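Local coordinates for protein sugar-binding transcriptional regulator, LacI family (Enterococcus faecalis, PDB 3CS3) that probably acts as a sugar-responsive DNA-binding repressor of transcription, its C-terminal region having the two-lobed fold of periplasmic sugar-binding proteins, at residues V98-R103 / H233-V238; E135-S140 / F182-E187; I228-H233 / I257-I262. All blocks are in the same frame, centred on the assembly; numbering follows the deposited sequence.

Contact 1 of 3, residues V98-R103 / H233-V238. With SO4 (sulfate ion), chain D.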
loop_
_atom_site.group_PDB
_atom_site.type_symbol
_atom_site.label_atom_id
_atom_site.label_comp_id
_atom_site.label_asym_id
_atom_site.label_seq_id
_atom_site.Cartn_x
_atom_site.Cartn_y
_atom_site.Cartn_z
ATOM N N VAL A 98 -20.808 -2.389 -5.455
ATOM C CA VAL A 98 -19.967 -2.157 -6.634
ATOM C C VAL A 98 -18.902 -3.249 -6.661
ATOM O O VAL A 98 -17.870 -3.147 -6.001
ATOM C CB VAL A 98 -19.322 -0.740 -6.685
ATOM C CG1 VAL A 98 -18.624 -0.530 -8.027
ATOM C CG2 VAL A 98 -20.362 0.346 -6.484
ATOM N N LEU A 99 -19.174 -4.301 -7.424
ATOM C CA LEU A 99 -18.381 -5.527 -7.364
ATOM C C LEU A 99 -17.559 -5.757 -8.619
ATOM O O LEU A 99 -17.918 -5.287 -9.694
ATOM C CB LEU A 99 -19.299 -6.727 -7.132
ATOM C CG LEU A 99 -20.276 -6.684 -5.956
ATOM C CD1 LEU A 99 -21.083 -7.964 -5.909
ATOM C CD2 LEU A 99 -19.555 -6.465 -4.636
ATOM N N LEU A 100 -16.448 -6.477 -8.480
ATOM C CA LEU A 100 -15.706 -6.933 -9.649
ATOM C C LEU A 100 -16.495 -8.025 -10.348
ATOM O O LEU A 100 -17.182 -8.819 -9.702
ATOM C CB LEU A 100 -14.330 -7.481 -9.267
ATOM C CG LEU A 100 -13.326 -6.562 -8.578
ATOM C CD1 LEU A 100 -12.056 -7.334 -8.279
ATOM C CD2 LEU A 100 -13.030 -5.340 -9.425
ATOM N N ASP A 101 -16.394 -8.060 -11.670
ATOM C CA ASP A 101 -16.901 -9.178 -12.448
ATOM C C ASP A 101 -15.956 -10.379 -12.284
ATOM O O ASP A 101 -15.085 -10.634 -13.126
ATOM C CB ASP A 101 -17.041 -8.766 -13.911
ATOM C CG ASP A 101 -17.697 -9.830 -14.762
ATOM O OD1 ASP A 101 -18.613 -10.527 -14.269
ATOM O OD2 ASP A 101 -17.294 -9.956 -15.935
ATOM N N ASN A 102 -16.131 -11.092 -11.173
ATOM C CA ASN A 102 -15.306 -12.246 -10.822
ATOM C C ASN A 102 -15.514 -13.425 -11.763
ATOM O O ASN A 102 -14.573 -14.156 -12.066
ATOM C CB ASN A 102 -15.592 -12.686 -9.387
ATOM C CG ASN A 102 -15.149 -11.668 -8.360
ATOM O OD1 ASN A 102 -14.001 -11.221 -8.361
ATOM N ND2 ASN A 102 -16.059 -11.305 -7.466
ATOM N N ARG A 103 -16.751 -13.593 -12.222
ATOM C CA ARG A 103 -17.110 -14.662 -13.152
ATOM C C ARG A 103 -16.483 -14.469 -14.529
ATOM O O ARG A 103 -15.949 -15.412 -15.095
ATOM C CB ARG A 103 -18.632 -14.823 -13.217
ATOM C CG ARG A 103 -19.196 -15.245 -11.861
ATOM C CD ARG A 103 -20.676 -15.545 -11.870
ATOM N NE ARG A 103 -21.064 -16.245 -10.645
ATOM C CZ ARG A 103 -21.455 -17.515 -10.588
ATOM N NH1 ARG A 103 -21.541 -18.243 -11.696
ATOM N NH2 ARG A 103 -21.777 -18.055 -9.419
ATOM N N HIS A 233 -9.276 2.866 -10.522
ATOM C CA HIS A 233 -9.707 4.256 -10.376
ATOM C C HIS A 233 -11.220 4.373 -10.506
ATOM O O HIS A 233 -11.864 5.073 -9.720
ATOM C CB HIS A 233 -9.040 5.158 -11.428
ATOM C CG HIS A 233 -7.613 5.509 -11.130
ATOM N ND1 HIS A 233 -7.203 6.005 -9.911
ATOM C CD2 HIS A 233 -6.507 5.472 -11.911
ATOM C CE1 HIS A 233 -5.902 6.238 -9.946
ATOM N NE2 HIS A 233 -5.455 5.921 -11.149
ATOM N N ARG A 234 -11.780 3.679 -11.502
ATOM C CA ARG A 234 -13.218 3.731 -11.766
ATOM C C ARG A 234 -14.021 2.973 -10.718
ATOM O O ARG A 234 -15.120 3.385 -10.365
ATOM C CB ARG A 234 -13.539 3.219 -13.169
ATOM C CG ARG A 234 -13.032 4.129 -14.272
ATOM C CD ARG A 234 -13.484 3.640 -15.629
ATOM N NE ARG A 234 -12.668 4.185 -16.710
ATOM C CZ ARG A 234 -13.027 4.183 -17.989
ATOM N NH1 ARG A 234 -14.202 3.679 -18.355
ATOM N NH2 ARG A 234 -12.213 4.696 -18.903
ATOM N N TRP A 235 -13.463 1.865 -10.228
ATOM C CA TRP A 235 -14.066 1.105 -9.130
ATOM C C TRP A 235 -14.307 2.043 -7.943
ATOM O O TRP A 235 -15.420 2.126 -7.427
ATOM C CB TRP A 235 -13.158 -0.066 -8.754
ATOM C CG TRP A 235 -13.755 -1.114 -7.849
ATOM C CD1 TRP A 235 -15.070 -1.260 -7.488
ATOM C CD2 TRP A 235 -13.049 -2.200 -7.229
ATOM N NE1 TRP A 235 -15.215 -2.356 -6.665
ATOM C CE2 TRP A 235 -13.991 -2.948 -6.491
ATOM C CE3 TRP A 235 -11.704 -2.604 -7.218
ATOM C CZ2 TRP A 235 -13.633 -4.081 -5.744
ATOM C CZ3 TRP A 235 -11.350 -3.727 -6.474
ATOM C CH2 TRP A 235 -12.316 -4.450 -5.747
ATOM N N GLY A 236 -13.272 2.789 -7.565
ATOM C CA GLY A 236 -13.371 3.829 -6.545
ATOM C C GLY A 236 -14.274 5.011 -6.869
ATOM O O GLY A 236 -14.986 5.502 -5.995
ATOM N N MET A 237 -14.244 5.460 -8.122
ATOM C CA MET A 237 -15.062 6.579 -8.585
ATOM C C MET A 237 -16.552 6.246 -8.522
ATOM O O MET A 237 -17.345 7.041 -8.006
ATOM C CB MET A 237 -14.677 6.962 -10.016
ATOM C CG MET A 237 -15.092 8.375 -10.420
ATOM S SD MET A 237 -13.774 9.599 -10.235
ATOM C CE MET A 237 -13.073 9.567 -11.885
ATOM N N VAL A 238 -16.910 5.068 -9.039
ATOM C CA VAL A 238 -18.286 4.560 -9.038
ATOM C C VAL A 238 -18.778 4.288 -7.614
ATOM O O VAL A 238 -19.943 4.547 -7.301
ATOM C CB VAL A 238 -18.437 3.298 -9.952
ATOM C CG1 VAL A 238 -19.789 2.645 -9.796
ATOM C CG2 VAL A 238 -18.229 3.664 -11.403
HETATM S S SO4 D . -6.187 2.074 -13.116
HETATM O O1 SO4 D . -5.722 3.023 -14.123
HETATM O O2 SO4 D . -7.594 2.338 -12.841
HETATM O O3 SO4 D . -6.029 0.713 -13.621
HETATM O O4 SO4 D . -5.410 2.232 -11.888
#
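W235 meets V98 with the edge of its indole and L100 with a face, a clear example of one aromatic side chain serving both polar and apolar neighbours. At the edge, NE1 of W235 donates to the carbonyl O of V98 over 2.8 Å with an N-H...O angle of 163°. The acceptor lies in the indole plane, whereas NE1 stands well above the plane of the V98 carbonyl. A strand carbonyl is thus used by a side chain of helix 232-247, which, with the packing on its face, restrains the rotation of the indole.

The isobutyl group of L100 crosses the indole at about a right angle. CD2 of L100 sits over the six-membered ring of W235, 3.6 Å from the centroid and only 4° off the normal, a CH-pi contact. CG of L100 follows at 3.7 Å from CH2 of W235. V98 covers the other end of the indole. Anti to the backbone N (chi1 -172°), CG1 of V98 lies 3.7 Å from CD1 of W235 and also touches CG1 of V238 at 3.8 Å. At the helix start, the backbone N of H233 donates to O2 of a sulfate, probably from the crystallisation liquor, at 2.9 Å.

Strand residues 98-100 run nearly antiparallel to helix residues 233-238; strand 95-100 lies between strands 82-85 and 255-262 of the mixed sheet. L26 of helix 23-35, L86 and I257 also pack on W235, and the ring of Y230 meets the indole with its plane roughly perpendicular.

Contact 2 of 3, residues E135-S140 / F182-E187. With GOL (glycerol), chain F.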
loop_
_atom_site.group_PDB
_atom_site.type_symbol
_atom_site.label_atom_id
_atom_site.label_comp_id
_atom_site.label_asym_id
_atom_site.label_seq_id
_atom_site.Cartn_x
_atom_site.Cartn_y
_atom_site.Cartn_z
ATOM N N GLU A 135 -16.853 -16.852 -5.936
ATOM C CA GLU A 135 -17.263 -16.643 -7.324
ATOM C C GLU A 135 -16.195 -17.094 -8.305
ATOM O O GLU A 135 -16.514 -17.715 -9.317
ATOM C CB GLU A 135 -17.558 -15.165 -7.571
ATOM C CG GLU A 135 -18.764 -14.655 -6.848
ATOM C CD GLU A 135 -20.051 -14.992 -7.560
ATOM O OE1 GLU A 135 -20.292 -14.425 -8.651
ATOM O OE2 GLU A 135 -20.822 -15.814 -7.022
ATOM N N ARG A 136 -14.937 -16.761 -8.000
ATOM C CA ARG A 136 -13.800 -17.130 -8.836
ATOM C C ARG A 136 -13.624 -18.642 -8.870
ATOM O O ARG A 136 -13.347 -19.207 -9.921
ATOM C CB ARG A 136 -12.516 -16.448 -8.355
ATOM C CG ARG A 136 -12.317 -15.039 -8.890
ATOM C CD ARG A 136 -11.259 -14.264 -8.103
ATOM N NE ARG A 136 -11.591 -12.839 -8.069
ATOM C CZ ARG A 136 -10.889 -11.898 -7.444
ATOM N NH1 ARG A 136 -9.777 -12.201 -6.780
ATOM N NH2 ARG A 136 -11.304 -10.643 -7.487
ATOM N N LEU A 137 -13.819 -19.280 -7.718
ATOM C CA LEU A 137 -13.753 -20.731 -7.593
ATOM C C LEU A 137 -14.894 -21.439 -8.322
ATOM O O LEU A 137 -14.655 -22.416 -9.023
ATOM C CB LEU A 137 -13.728 -21.141 -6.121
ATOM C CG LEU A 137 -13.153 -22.510 -5.785
ATOM C CD1 LEU A 137 -11.783 -22.685 -6.416
ATOM C CD2 LEU A 137 -13.078 -22.661 -4.275
ATOM N N ALA A 138 -16.117 -20.931 -8.176
ATOM C CA ALA A 138 -17.305 -21.542 -8.791
ATOM C C ALA A 138 -17.226 -21.585 -10.310
ATOM O O ALA A 138 -17.713 -22.521 -10.939
ATOM C CB ALA A 138 -18.571 -20.817 -8.358
ATOM N N VAL A 139 -16.601 -20.569 -10.887
ATOM C CA VAL A 139 -16.471 -20.455 -12.331
ATOM C C VAL A 139 -15.251 -21.227 -12.854
ATOM O O VAL A 139 -15.320 -21.854 -13.917
ATOM C CB VAL A 139 -16.499 -18.959 -12.751
ATOM C CG1 VAL A 139 -15.676 -18.688 -14.000
ATOM C CG2 VAL A 139 -17.933 -18.529 -12.953
ATOM N N SER A 140 -14.157 -21.190 -12.087
ATOM C CA SER A 140 -12.922 -21.899 -12.426
ATOM C C SER A 140 -13.137 -23.407 -12.458
ATOM O O SER A 140 -12.806 -24.048 -13.452
ATOM C CB SER A 140 -11.808 -21.568 -11.431
ATOM O OG SER A 140 -11.511 -20.189 -11.436
ATOM N N PHE A 182 -3.303 -20.856 -11.121
ATOM C CA PHE A 182 -4.149 -19.676 -11.180
ATOM C C PHE A 182 -4.206 -19.106 -9.770
ATOM O O PHE A 182 -4.863 -19.665 -8.890
ATOM C CB PHE A 182 -5.535 -20.016 -11.738
ATOM C CG PHE A 182 -6.500 -18.852 -11.781
ATOM C CD1 PHE A 182 -6.056 -17.535 -11.941
ATOM C CD2 PHE A 182 -7.871 -19.085 -11.711
ATOM C CE1 PHE A 182 -6.958 -16.473 -11.974
ATOM C CE2 PHE A 182 -8.782 -18.027 -11.758
ATOM C CZ PHE A 182 -8.324 -16.720 -11.889
ATOM N N ALA A 183 -3.460 -18.019 -9.562
ATOM C CA ALA A 183 -3.456 -17.296 -8.294
ATOM C C ALA A 183 -4.608 -16.307 -8.327
ATOM O O ALA A 183 -4.789 -15.600 -9.315
ATOM C CB ALA A 183 -2.145 -16.584 -8.096
ATOM N N PHE A 184 -5.398 -16.277 -7.258
ATOM C CA PHE A 184 -6.650 -15.514 -7.253
ATOM C C PHE A 184 -6.414 -14.020 -7.045
ATOM O O PHE A 184 -7.307 -13.210 -7.308
ATOM C CB PHE A 184 -7.658 -16.087 -6.241
ATOM C CG PHE A 184 -8.444 -17.287 -6.755
ATOM C CD1 PHE A 184 -9.642 -17.655 -6.145
ATOM C CD2 PHE A 184 -8.001 -18.036 -7.854
ATOM C CE1 PHE A 184 -10.370 -18.758 -6.596
ATOM C CE2 PHE A 184 -8.726 -19.136 -8.315
ATOM C CZ PHE A 184 -9.916 -19.493 -7.690
ATOM N N ASN A 185 -5.221 -13.668 -6.560
ATOM C CA ASN A 185 -4.697 -12.315 -6.739
ATOM C C ASN A 185 -3.203 -12.246 -7.037
ATOM O O ASN A 185 -2.482 -13.230 -6.845
ATOM C CB ASN A 185 -5.151 -11.335 -5.637
ATOM C CG ASN A 185 -4.420 -11.509 -4.304
ATOM O OD1 ASN A 185 -3.529 -12.349 -4.128
ATOM N ND2 ASN A 185 -4.809 -10.680 -3.348
ATOM N N ASP A 186 -2.769 -11.078 -7.518
ATOM C CA ASP A 186 -1.378 -10.794 -7.876
ATOM C C ASP A 186 -0.412 -10.896 -6.700
ATOM O O ASP A 186 0.735 -11.277 -6.879
ATOM C CB ASP A 186 -1.257 -9.399 -8.500
ATOM C CG ASP A 186 -1.449 -9.403 -10.017
ATOM O OD1 ASP A 186 -2.000 -10.378 -10.577
ATOM O OD2 ASP A 186 -1.038 -8.414 -10.659
ATOM N N GLU A 187 -0.879 -10.556 -5.505
ATOM C CA GLU A 187 -0.041 -10.620 -4.309
ATOM C C GLU A 187 0.353 -12.033 -3.928
ATOM O O GLU A 187 1.507 -12.265 -3.562
ATOM C CB GLU A 187 -0.735 -9.960 -3.132
ATOM C CG GLU A 187 -0.953 -8.487 -3.320
ATOM C CD GLU A 187 -2.090 -8.003 -2.477
ATOM O OE1 GLU A 187 -2.094 -8.334 -1.270
ATOM O OE2 GLU A 187 -2.979 -7.321 -3.028
HETATM C C1 GOL F . -8.214 -9.500 -4.235
HETATM O O1 GOL F . -6.946 -8.930 -3.999
HETATM C C2 GOL F . -9.019 -8.550 -5.118
HETATM O O2 GOL F . -9.334 -9.156 -6.355
HETATM C C3 GOL F . -10.263 -8.049 -4.400
HETATM O O3 GOL F . -10.878 -9.096 -3.677
#
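In F184, whose CB points toward R136 and helix 131-146, a chi1 of -82° sets CG on the helix side, anti to the carbonyl carbon. CB of R136 comes over the face of the F184 ring, 4.0 Å from the centroid and 28° off the normal. This CH-pi contact uses the root of the arginine, which no side-chain torsion moves; chi1 of R136 (-85°) sets the CG from which the chain runs on to the guanidinium, left for polar work. L137 crosses F184 at about a right angle, CD1 of L137 lying 3.9 Å from CZ of F184. One turn further along the helix, OG of S140 lies at the edge of the F182 ring, 3.5 Å from CE2, while CD2 of F184 covers part of one face of that ring.

The hydroxyl of S140 has its own acceptor: OG donates to O of R136 at 2.6 Å. The backbone N of S140 reaches the same oxygen from the opposite face of the carbonyl plane, so a helix carbonyl is gripped twice.

This is the helix-on-sheet packing of a Rossmann-like lobe, in which helix 131-146 covers the parallel sheet that contains strands 121-125 and 179-183. As usual in alpha/beta folds of this kind, the binding groups lie at the carboxyl ends of the parallel strands. NH2 of R136 donates to O2 of a glycerol, probably from the crystallisation liquor, at 2.7 Å, and NH1 adds a weak bond to the same atom. ND2 of N185 holds the glycerol O1 at 2.8 Å, while its OD1 caps helix 186-196 at the N of M188. D132 and D213 complete the grip, an arrangement consistent with the sugar pocket of the family. The guanidinium is positioned in turn by OD1 of N102 and by a cation-pi contact with F212.

Contact 3 of 3, residues I228-H233 / I257-I262. With SO4 (sulfate ion), chain D; SO4 (sulfate ion), chain C.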
loop_
_atom_site.group_PDB
_atom_site.type_symbol
_atom_site.label_atom_id
_atom_site.label_comp_id
_atom_site.label_asym_id
_atom_site.label_seq_id
_atom_site.Cartn_x
_atom_site.Cartn_y
_atom_site.Cartn_z
ATOM N N ILE A 228 -5.401 -10.548 -14.656
ATOM C CA ILE A 228 -6.709 -10.008 -15.006
ATOM C C ILE A 228 -6.797 -8.562 -14.513
ATOM O O ILE A 228 -6.655 -8.285 -13.325
ATOM C CB ILE A 228 -7.853 -10.854 -14.410
ATOM C CG1 ILE A 228 -7.718 -12.343 -14.802
ATOM C CG2 ILE A 228 -9.195 -10.280 -14.805
ATOM C CD1 ILE A 228 -7.931 -12.654 -16.291
ATOM N N ALA A 229 -7.021 -7.652 -15.451
ATOM C CA ALA A 229 -6.999 -6.227 -15.187
ATOM C C ALA A 229 -8.384 -5.632 -15.188
ATOM O O ALA A 229 -9.266 -6.096 -15.898
ATOM C CB ALA A 229 -6.156 -5.526 -16.219
ATOM N N TYR A 230 -8.552 -4.590 -14.385
ATOM C CA TYR A 230 -9.760 -3.781 -14.362
ATOM C C TYR A 230 -9.337 -2.361 -13.975
ATOM O O TYR A 230 -8.220 -2.152 -13.486
ATOM C CB TYR A 230 -10.784 -4.365 -13.372
ATOM C CG TYR A 230 -10.206 -4.737 -12.018
ATOM C CD1 TYR A 230 -9.784 -6.041 -11.748
ATOM C CD2 TYR A 230 -10.083 -3.782 -11.004
ATOM C CE1 TYR A 230 -9.242 -6.381 -10.500
ATOM C CE2 TYR A 230 -9.551 -4.109 -9.760
ATOM C CZ TYR A 230 -9.134 -5.407 -9.513
ATOM O OH TYR A 230 -8.613 -5.714 -8.279
ATOM N N SER A 231 -10.206 -1.383 -14.204
ATOM C CA SER A 231 -9.912 -0.018 -13.779
ATOM C C SER A 231 -10.169 0.148 -12.281
ATOM O O SER A 231 -11.328 0.166 -11.840
ATOM C CB SER A 231 -10.740 0.989 -14.575
ATOM O OG SER A 231 -10.276 2.308 -14.339
ATOM N N LYS A 232 -9.091 0.261 -11.504
ATOM C CA LYS A 232 -9.208 0.474 -10.058
ATOM C C LYS A 232 -9.695 1.884 -9.716
ATOM O O LYS A 232 -10.428 2.062 -8.742
ATOM C CB LYS A 232 -7.889 0.214 -9.339
ATOM C CG LYS A 232 -7.290 -1.163 -9.533
ATOM C CD LYS A 232 -6.163 -1.092 -10.541
ATOM C CE LYS A 232 -5.013 -1.977 -10.151
ATOM N NZ LYS A 232 -4.083 -2.110 -11.300
ATOM N N HIS A 233 -9.276 2.866 -10.522
ATOM C CA HIS A 233 -9.707 4.256 -10.376
ATOM C C HIS A 233 -11.220 4.373 -10.506
ATOM O O HIS A 233 -11.864 5.073 -9.720
ATOM C CB HIS A 233 -9.040 5.158 -11.428
ATOM C CG HIS A 233 -7.613 5.509 -11.130
ATOM N ND1 HIS A 233 -7.203 6.005 -9.911
ATOM C CD2 HIS A 233 -6.507 5.472 -11.911
ATOM C CE1 HIS A 233 -5.902 6.238 -9.946
ATOM N NE2 HIS A 233 -5.455 5.921 -11.149
ATOM N N ILE A 257 -17.770 -4.016 -12.149
ATOM C CA ILE A 257 -16.563 -3.495 -12.768
ATOM C C ILE A 257 -15.990 -4.607 -13.647
ATOM O O ILE A 257 -15.676 -5.695 -13.159
ATOM C CB ILE A 257 -15.546 -3.022 -11.688
ATOM C CG1 ILE A 257 -16.129 -1.849 -10.876
ATOM C CG2 ILE A 257 -14.169 -2.684 -12.297
ATOM C CD1 ILE A 257 -16.418 -0.569 -11.678
ATOM N N TYR A 258 -15.871 -4.336 -14.945
ATOM C CA TYR A 258 -15.546 -5.389 -15.907
ATOM C C TYR A 258 -14.054 -5.525 -16.156
ATOM O O TYR A 258 -13.287 -4.589 -15.923
ATOM C CB TYR A 258 -16.385 -5.257 -17.190
ATOM C CG TYR A 258 -17.852 -5.505 -16.901
ATOM C CD1 TYR A 258 -18.330 -6.802 -16.731
ATOM C CD2 TYR A 258 -18.752 -4.444 -16.739
ATOM C CE1 TYR A 258 -19.663 -7.050 -16.438
ATOM C CE2 TYR A 258 -20.101 -4.683 -16.435
ATOM C CZ TYR A 258 -20.545 -5.989 -16.293
ATOM O OH TYR A 258 -21.865 -6.256 -16.002
ATOM N N THR A 259 -13.655 -6.715 -16.597
ATOM C CA THR A 259 -12.253 -7.122 -16.615
ATOM C C THR A 259 -11.738 -7.521 -18.002
ATOM O O THR A 259 -12.517 -7.745 -18.933
ATOM C CB THR A 259 -12.015 -8.320 -15.663
ATOM O OG1 THR A 259 -12.794 -9.439 -16.098
ATOM C CG2 THR A 259 -12.387 -7.981 -14.218
ATOM N N ARG A 260 -10.414 -7.617 -18.113
ATOM C CA ARG A 260 -9.743 -8.109 -19.310
ATOM C C ARG A 260 -8.468 -8.857 -18.928
ATOM O O ARG A 260 -7.842 -8.551 -17.908
ATOM C CB ARG A 260 -9.437 -6.965 -20.287
ATOM C CG ARG A 260 -8.296 -6.038 -19.887
ATOM C CD ARG A 260 -8.313 -4.737 -20.685
ATOM N NE ARG A 260 -6.986 -4.118 -20.750
ATOM C CZ ARG A 260 -6.481 -3.288 -19.838
ATOM N NH1 ARG A 260 -7.184 -2.951 -18.760
ATOM N NH2 ARG A 260 -5.261 -2.789 -20.005
ATOM N N PHE A 261 -8.100 -9.852 -19.734
ATOM C CA PHE A 261 -6.846 -10.573 -19.546
ATOM C C PHE A 261 -5.684 -9.776 -20.142
ATOM O O PHE A 261 -5.796 -9.221 -21.236
ATOM C CB PHE A 261 -6.928 -11.990 -20.151
ATOM C CG PHE A 261 -5.605 -12.725 -20.181
ATOM C CD1 PHE A 261 -5.020 -13.180 -19.005
ATOM C CD2 PHE A 261 -4.949 -12.959 -21.386
ATOM C CE1 PHE A 261 -3.798 -13.854 -19.022
ATOM C CE2 PHE A 261 -3.728 -13.631 -21.415
ATOM C CZ PHE A 261 -3.148 -14.077 -20.226
ATOM N N ILE A 262 -4.578 -9.710 -19.408
ATOM C CA ILE A 262 -3.368 -9.056 -19.889
ATOM C C ILE A 262 -2.264 -10.096 -19.945
ATOM O O ILE A 262 -1.892 -10.669 -18.913
ATOM C CB ILE A 262 -2.937 -7.863 -18.984
ATOM C CG1 ILE A 262 -3.962 -6.725 -19.067
ATOM C CG2 ILE A 262 -1.516 -7.374 -19.347
ATOM C CD1 ILE A 262 -3.434 -5.385 -18.597
HETATM S S SO4 D . -6.187 2.074 -13.116
HETATM O O1 SO4 D . -5.722 3.023 -14.123
HETATM O O2 SO4 D . -7.594 2.338 -12.841
HETATM O O3 SO4 D . -6.029 0.713 -13.621
HETATM O O4 SO4 D . -5.410 2.232 -11.888
HETATM S S SO4 C . -23.957 -3.788 -14.447
HETATM O O1 SO4 C . -23.645 -4.346 -15.752
HETATM O O2 SO4 C . -25.172 -2.980 -14.520
HETATM O O3 SO4 C . -24.162 -4.849 -13.463
HETATM O O4 SO4 C . -22.822 -2.959 -14.063
HETATM O O HOH W 1 -12.494 -1.733 -15.773
#
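The carbonyl O of R260 takes the N-H of A229 at 2.7 Å, almost straight at 170°, and also receives a CA-H...O contact from I228. In return, N of R260 donates to O of A229 at 2.9 Å, completing an antiparallel hydrogen-bonded pair; T259 CA lies 3.2 Å from that same oxygen. I228 and F261 form the adjoining non-hydrogen-bonded pair.

Side chains divide between the two faces of this short pairing. On one, A229 offers its CB to CD1 of I262 at 3.6 Å and to one face of the R260 guanidinium, over which CG1 of I262 also lies. On the other, CD1 of I228 comes to the edge of the F261 ring, the two side chains crossing at about a right angle. The other branch of I228, CG2, lies anti to the backbone N and packs 3.5 Å from CB of T259.

Beyond the paired residues the chains diverge, and CB of Y230 packs 3.9 Å from CG2 of I257; the Y230 hydroxyl is hydrogen-bonded to OD1 of D213. A water bridges the separating backbones, accepting from N of S231 and donating to O of Y258. CB of Y258 points away from 228-233, and its OH donates to O1 of a second sulfate, probably also from the crystallisation liquor, at 2.6 Å.

Two extended segments that pair briefly and then part as they run between the lobes are characteristic of the hinge in the LacI-type periplasmic-binding-protein fold, where three crossovers join the halves.

In the fold
Contacts 1 and 2 are buried, whereas contact 3 is partly open, with Y258 and R260 exposed. Contacts 1 and 3 share helix 232-247 and the mixed sheet: L99 and D101 exchange backbone bonds with I257, so strands 95-100 and 255-262 are neighbours. Contact 2 belongs to the other lobe, yet reaches contact 1 through the R103-E135 salt bridge and the N102-R136 bond, just where the chain has crossed over. Chemistry follows place: an indole packed on an inner strand, taking one of its carbonyls, in contact 1, aromatic helix-sheet packing ending in a polar pocket in contact 2, and mainly backbone pairing at the hinge in contact 3. Contacts 2 and 3 do not touch directly.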